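Local coordinates for aspartate aminotransferase, cytoplasmic (Schizosaccharomyces pombe 972h-, PDB 6JPK), which catalyses the reversible, pyridoxal 5'-phosphate-dependent transfer of the amino group between L-aspartate and 2-oxoglutarate, giving oxaloacetate and L-glutamate, at the interface of chains A and B. Sequence-based numbering; all coordinates share one arbitrary frame. Chains: chain A/B, Aspartate aminotransferase, cytoplasmic.

Contact 1: the interface of chains A and B. Residues chain A 213-215, 245-246; chain B 4, 6.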
ATOM      1  N   LYS A 213      -3.078  33.336  -0.553  1.00 11.15           N
ATOM      2  CA  LYS A 213      -1.852  32.576  -0.297  1.00 11.03           C
ATOM      3  C   LYS A 213      -2.156  31.166   0.208  1.00 10.58           C
ATOM      4  O   LYS A 213      -1.414  30.620   1.030  1.00 10.58           O
ATOM      5  CB  LYS A 213      -0.931  33.309   0.691  1.00 14.30           C
ATOM      6  CG  LYS A 213      -0.758  34.798   0.394  1.00 25.94           C
ATOM      7  CD  LYS A 213       0.241  35.436   1.360  1.00 32.30           C
ATOM      8  CE  LYS A 213       0.183  36.954   1.296  1.00 41.65           C
ATOM      9  NZ  LYS A 213       0.434  37.453  -0.086  1.00 46.58           N
ATOM     10  N   HIS A 214      -3.254  30.576  -0.267  1.00 10.24           N
ATOM     11  CA  HIS A 214      -3.605  29.222   0.125  1.00  9.83           C
ATOM     12  C   HIS A 214      -2.656  28.220  -0.525  1.00  9.57           C
ATOM     13  O   HIS A 214      -2.056  28.489  -1.566  1.00  9.59           O
ATOM     14  CB  HIS A 214      -5.050  28.899  -0.276  1.00  9.58           C
ATOM     15  CG  HIS A 214      -6.081  29.737   0.420  1.00 10.58           C
ATOM     16  ND1 HIS A 214      -6.001  30.066   1.759  1.00 10.11           N
ATOM     17  CD2 HIS A 214      -7.221  30.304  -0.042  1.00  9.91           C
ATOM     18  CE1 HIS A 214      -7.048  30.803   2.085  1.00 10.33           C
ATOM     19  NE2 HIS A 214      -7.804  30.956   1.012  1.00 10.21           N
ATOM     20  N   LEU A 215      -2.524  27.058   0.109  1.00  9.29           N
ATOM     21  CA  LEU A 215      -1.736  25.955  -0.431  1.00  9.02           C
ATOM     22  C   LEU A 215      -2.660  25.010  -1.205  1.00  9.22           C
ATOM     23  O   LEU A 215      -3.689  24.572  -0.677  1.00  8.48           O
ATOM     24  CB  LEU A 215      -1.015  25.211   0.699  1.00  9.00           C
ATOM     25  CG  LEU A 215      -0.315  23.915   0.292  1.00 12.92           C
ATOM     26  CD1 LEU A 215       0.744  24.213  -0.755  1.00  8.82           C
ATOM     27  CD2 LEU A 215       0.303  23.229   1.500  1.00 13.20           C
ATOM     28  N   LYS A 245       3.628  29.014  -8.099  1.00 15.90           N
ATOM     29  CA  LYS A 245       3.503  28.625  -6.697  1.00 14.00           C
ATOM     30  C   LYS A 245       3.730  27.121  -6.583  1.00 12.11           C
ATOM     31  O   LYS A 245       3.206  26.356  -7.389  1.00  9.40           O
ATOM     32  CB  LYS A 245       2.113  28.990  -6.130  1.00 16.04           C
ATOM     33  CG  LYS A 245       1.758  30.480  -6.248  1.00 22.97           C
ATOM     34  CD  LYS A 245       2.143  31.286  -5.002  1.00 26.86           C
ATOM     35  CE  LYS A 245       1.099  31.084  -3.902  1.00 32.36           C
ATOM     36  NZ  LYS A 245       1.304  31.821  -2.605  1.00 28.23           N
ATOM     37  N   ASP A 246       4.508  26.674  -5.602  1.00  9.71           N
ATOM     38  CA  ASP A 246       4.620  25.228  -5.465  1.00  9.36           C
ATOM     39  C   ASP A 246       3.276  24.648  -5.004  1.00  9.85           C
ATOM     40  O   ASP A 246       2.464  25.335  -4.371  1.00  9.10           O
ATOM     41  CB  ASP A 246       5.783  24.815  -4.540  1.00  9.48           C
ATOM     42  CG  ASP A 246       5.901  25.642  -3.249  1.00  9.84           C
ATOM     43  OD1 ASP A 246       5.709  26.878  -3.272  1.00 13.12           O
ATOM     44  OD2 ASP A 246       6.278  25.043  -2.206  1.00  9.75           O
TER
ATOM     45  N   TYR B   4       5.676  28.289   0.905  1.00 10.84           N
ATOM     46  CA  TYR B   4       5.025  27.723   2.080  1.00 11.98           C
ATOM     47  C   TYR B   4       6.036  27.242   3.111  1.00 11.43           C
ATOM     48  O   TYR B   4       5.694  26.418   3.964  1.00 11.33           O
ATOM     49  CB  TYR B   4       4.083  26.586   1.670  1.00 10.16           C
ATOM     50  CG  TYR B   4       3.113  27.054   0.613  1.00 15.98           C
ATOM     51  CD1 TYR B   4       3.385  26.865  -0.747  1.00 10.50           C
ATOM     52  CD2 TYR B   4       1.960  27.740   0.968  1.00 10.09           C
ATOM     53  CE1 TYR B   4       2.514  27.327  -1.719  1.00 11.86           C
ATOM     54  CE2 TYR B   4       1.082  28.204   0.012  1.00 11.95           C
ATOM     55  CZ  TYR B   4       1.359  27.997  -1.331  1.00 12.94           C
ATOM     56  OH  TYR B   4       0.484  28.466  -2.282  1.00  9.81           O
ATOM     57  N   PHE B   6       8.756  25.369   2.662  1.00 10.80           N
ATOM     58  CA  PHE B   6       9.358  24.049   2.476  1.00 10.55           C
ATOM     59  C   PHE B   6      10.855  24.106   2.181  1.00 12.48           C
ATOM     60  O   PHE B   6      11.538  23.082   2.306  1.00 12.66           O
ATOM     61  CB  PHE B   6       8.618  23.293   1.371  1.00 10.07           C
ATOM     62  CG  PHE B   6       7.180  22.984   1.717  1.00 11.44           C
ATOM     63  CD1 PHE B   6       6.834  22.577   2.997  1.00  9.74           C
ATOM     64  CD2 PHE B   6       6.177  23.138   0.778  1.00  9.50           C
ATOM     65  CE1 PHE B   6       5.508  22.307   3.322  1.00  9.95           C
ATOM     66  CE2 PHE B   6       4.859  22.867   1.089  1.00  9.25           C
ATOM     67  CZ  PHE B   6       4.515  22.460   2.358  1.00  9.30           C
TER
HETATM   68  O   HOH W   1      -0.154  26.095  -3.863  1.00  8.98           O
HETATM   69  O   HOH W   2      -1.817  30.591  -3.173  1.00 29.24           O
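B:Tyr4 plugs into chain A against A:His214, A:Leu215 and A:Asp246 in an arm-exchange interface: the N-terminal segment of one subunit of the homodimer reaches over and anchors itself on the other. Its phenol OH donates a short hydrogen bond to the backbone carbonyl O of A:His214, 2.6 Å away. The donor stands above the carbonyl plane, 36° out of it. Water 1 joins the same OH, at 2.9 Å, to the backbone O of A:Asp246; water 2, bonded to the O of A:His214, lies farther from B:Tyr4 OH. One face of the aromatic ring takes the CD1 methyl of A:Leu215, which sits 3.7 Å from the ring centroid in a CH-pi contact. A:Leu215, at the start of strand 215-220, sends CG away from its backbone N (chi1 172°), and CB packs by CE2 while CD1 reaches over the ring centre. At the ring's edge lies the carboxylate of A:Asp246, its CG in the ring plane and 3.8 Å from CD1 of B:Tyr4; the two planes are 51° apart. Carboxylate oxygen OD1 faces B:Tyr4 CD1, whereas OD2 also reaches CD2 of B:Phe6 at 3.5 Å, the planes nearly perpendicular. A:Lys245, bent at chi2 and chi3, crosses the phenol end at about a right angle. A phenylalanine in place of B:Tyr4 would probably keep the leucine contact but leave the A:His214 carbonyl without its phenol donor and break the water link to A:Asp246. The site thus fastens the N-terminal arm to the neighbouring subunit and probably helps hold the dimer together.

Contact 2: the interface of chains A and B. Residues chain A 38-39, 41, 47, 260; chain B 68-70.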
ATOM      1  N   GLY A  38     -18.477   1.838  -8.297  1.00 18.98           N
ATOM      2  CA  GLY A  38     -17.501   2.893  -8.489  1.00 19.46           C
ATOM      3  C   GLY A  38     -16.366   2.540  -9.431  1.00 18.97           C
ATOM      4  O   GLY A  38     -15.220   2.932  -9.190  1.00 18.97           O
ATOM      5  N   ALA A  39     -16.670   1.808 -10.504  1.00 13.31           N
ATOM      6  CA  ALA A  39     -15.666   1.389 -11.472  1.00 10.87           C
ATOM      7  C   ALA A  39     -16.331   1.261 -12.838  1.00 12.20           C
ATOM      8  O   ALA A  39     -17.533   0.999 -12.931  1.00 10.31           O
ATOM      9  CB  ALA A  39     -15.027   0.058 -11.059  1.00  9.82           C
ATOM     10  N   ARG A  41     -17.787   0.010 -16.310  1.00  9.49           N
ATOM     11  CA  ARG A  41     -18.424  -1.190 -16.840  1.00  8.41           C
ATOM     12  C   ARG A  41     -18.740  -0.947 -18.307  1.00  8.72           C
ATOM     13  O   ARG A  41     -19.010   0.185 -18.713  1.00 10.08           O
ATOM     14  CB  ARG A  41     -19.729  -1.534 -16.064  1.00  8.49           C
ATOM     15  CG  ARG A  41     -19.528  -1.794 -14.563  1.00  8.23           C
ATOM     16  CD  ARG A  41     -18.737  -3.094 -14.406  1.00 14.23           C
ATOM     17  NE  ARG A  41     -18.579  -3.544 -13.028  1.00 12.81           N
ATOM     18  CZ  ARG A  41     -17.481  -3.368 -12.300  1.00 14.04           C
ATOM     19  NH1 ARG A  41     -16.421  -2.737 -12.800  1.00 10.36           N
ATOM     20  NH2 ARG A  41     -17.436  -3.838 -11.064  1.00 13.53           N
ATOM     21  N   PRO A  47     -16.979  -5.745 -15.952  1.00 11.04           N
ATOM     22  CA  PRO A  47     -15.652  -5.124 -15.925  1.00 10.29           C
ATOM     23  C   PRO A  47     -15.004  -5.218 -17.297  1.00 10.08           C
ATOM     24  O   PRO A  47     -15.209  -6.180 -18.038  1.00  9.17           O
ATOM     25  CB  PRO A  47     -14.896  -5.946 -14.874  1.00 10.23           C
ATOM     26  CG  PRO A  47     -15.994  -6.473 -13.960  1.00 10.01           C
ATOM     27  CD  PRO A  47     -17.124  -6.790 -14.920  1.00  9.70           C
ATOM     28  N   TYR A 260      -7.555  -0.320 -11.092  1.00 14.65           N
ATOM     29  CA  TYR A 260      -8.247  -0.381  -9.798  1.00 11.93           C
ATOM     30  C   TYR A 260      -7.500  -1.115  -8.690  1.00 13.45           C
ATOM     31  O   TYR A 260      -6.817  -0.488  -7.868  1.00 12.01           O
ATOM     32  CB  TYR A 260      -9.630  -1.022  -9.979  1.00  6.69           C
ATOM     33  CG  TYR A 260     -10.510  -0.257 -10.959  1.00 10.49           C
ATOM     34  CD1 TYR A 260     -11.098   0.954 -10.596  1.00 10.61           C
ATOM     35  CD2 TYR A 260     -10.727  -0.734 -12.251  1.00 11.84           C
ATOM     36  CE1 TYR A 260     -11.887   1.666 -11.496  1.00  9.10           C
ATOM     37  CE2 TYR A 260     -11.511  -0.027 -13.156  1.00  7.04           C
ATOM     38  CZ  TYR A 260     -12.095   1.164 -12.765  1.00  8.46           C
ATOM     39  OH  TYR A 260     -12.858   1.876 -13.655  1.00  8.05           O
TER
ATOM     40  N   HIS B  68      -8.915  -6.597 -13.072  1.00 13.21           N
ATOM     41  CA  HIS B  68      -8.153  -5.714 -12.195  1.00  9.09           C
ATOM     42  C   HIS B  68      -9.063  -4.943 -11.238  1.00  8.63           C
ATOM     43  O   HIS B  68      -8.690  -3.867 -10.756  1.00 13.25           O
ATOM     44  CB  HIS B  68      -7.298  -4.731 -13.006  1.00 11.30           C
ATOM     45  CG  HIS B  68      -6.384  -5.382 -14.001  1.00 16.32           C
ATOM     46  ND1 HIS B  68      -5.345  -6.213 -13.632  1.00 16.60           N
ATOM     47  CD2 HIS B  68      -6.365  -5.337 -15.357  1.00 18.60           C
ATOM     48  CE1 HIS B  68      -4.728  -6.654 -14.716  1.00 18.06           C
ATOM     49  NE2 HIS B  68      -5.326  -6.137 -15.776  1.00 17.84           N
ATOM     50  N   GLU B  69     -10.244  -5.483 -10.939  1.00  7.92           N
ATOM     51  CA  GLU B  69     -11.222  -4.761 -10.136  1.00  8.57           C
ATOM     52  C   GLU B  69     -10.761  -4.629  -8.678  1.00 11.64           C
ATOM     53  O   GLU B  69      -9.878  -5.350  -8.208  1.00 10.14           O
ATOM     54  CB  GLU B  69     -12.583  -5.458 -10.206  1.00 10.76           C
ATOM     55  CG  GLU B  69     -13.199  -5.454 -11.615  1.00 16.03           C
ATOM     56  CD  GLU B  69     -13.412  -4.046 -12.188  1.00 20.27           C
ATOM     57  OE1 GLU B  69     -14.159  -3.251 -11.572  1.00 19.15           O
ATOM     58  OE2 GLU B  69     -12.844  -3.740 -13.265  1.00 17.37           O
ATOM     59  N   TYR B  70     -11.376  -3.682  -7.961  1.00  9.60           N
ATOM     60  CA  TYR B  70     -11.065  -3.473  -6.547  1.00  9.21           C
ATOM     61  C   TYR B  70     -11.316  -4.739  -5.735  1.00 11.24           C
ATOM     62  O   TYR B  70     -12.333  -5.414  -5.904  1.00 14.54           O
ATOM     63  CB  TYR B  70     -11.932  -2.347  -5.965  1.00 12.08           C
ATOM     64  CG  TYR B  70     -11.571  -0.937  -6.390  1.00 11.76           C
ATOM     65  CD1 TYR B  70     -10.259  -0.459  -6.279  1.00 10.97           C
ATOM     66  CD2 TYR B  70     -12.551  -0.075  -6.900  1.00 11.49           C
ATOM     67  CE1 TYR B  70      -9.931   0.848  -6.671  1.00 10.12           C
ATOM     68  CE2 TYR B  70     -12.238   1.227  -7.280  1.00 10.93           C
ATOM     69  CZ  TYR B  70     -10.926   1.681  -7.168  1.00 10.57           C
ATOM     70  OH  TYR B  70     -10.615   2.968  -7.560  1.00 11.36           O
TER
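At the apolar centre the edge of A:Tyr260 meets the face of B:Tyr70, their centroids 5.1 Å apart and planes turned by 73°. In this class-I, fold-type I aminotransferase the active sites lie at the dimer interface, and A:Gly38 here is a predicted L-aspartate-binding residue. B:Tyr70 corresponds to the family's tyrosine that reaches the cofactor phosphate from the neighbouring subunit. The CD1 edge of A:Tyr260 is directed at the B:Tyr70 face, CD1 lying 3.5 Å from CZ, while its CB lies over that face, offset toward the rim, in a CH-pi contact. The A:Tyr260 ring runs alongside B:Glu69, both side chains pointing the same way. CB of A:Ala39, from the same subunit, packs on one face of the A:Tyr260 ring, 3.5 Å above its plane and offset toward the rim. The carbonyl O of A:Gly38 lies in plane at the edge of the B:Tyr70 ring, 3.9 Å from CE2.

Farther out, A:Pro47 crosses B:Glu69 at about a right angle, its CB 3.6 Å from the carboxylate carbon CD. CG of the same proline covers one face of the A:Arg41 guanidinium, which should restrict its rotation. At the polar rim A:Arg41 NH1 donates to OE1 of B:Glu69 at 2.6 Å, a salt bridge between planes 80° apart. The donor comes from above the carboxylate plane, 58° out of it. The B:Glu69 chain, bent at chi2, brings its carboxylate beside both; rotation about the last bond gives OE1 to the arginine and OE2 to A:Pro47 CB.

About 35 Å separates the centres of contact 1 and contact 2, measured over their C-alpha atoms, and the two have no residue in common. Both lie on one two-fold symmetric interface, so each recurs with the chains exchanged. Contact 1 uses the extreme N-terminal segment of chain B on the loop leading into strand 215-220, that strand's first residue and the loop before strand 247-252. Contact 2 instead joins loops and the 3-10 helix 260-262 near the substrate-binding region. The dimer is therefore gripped at a peripheral arm as well as beside its active sites, which probably helps keep the subunits in register.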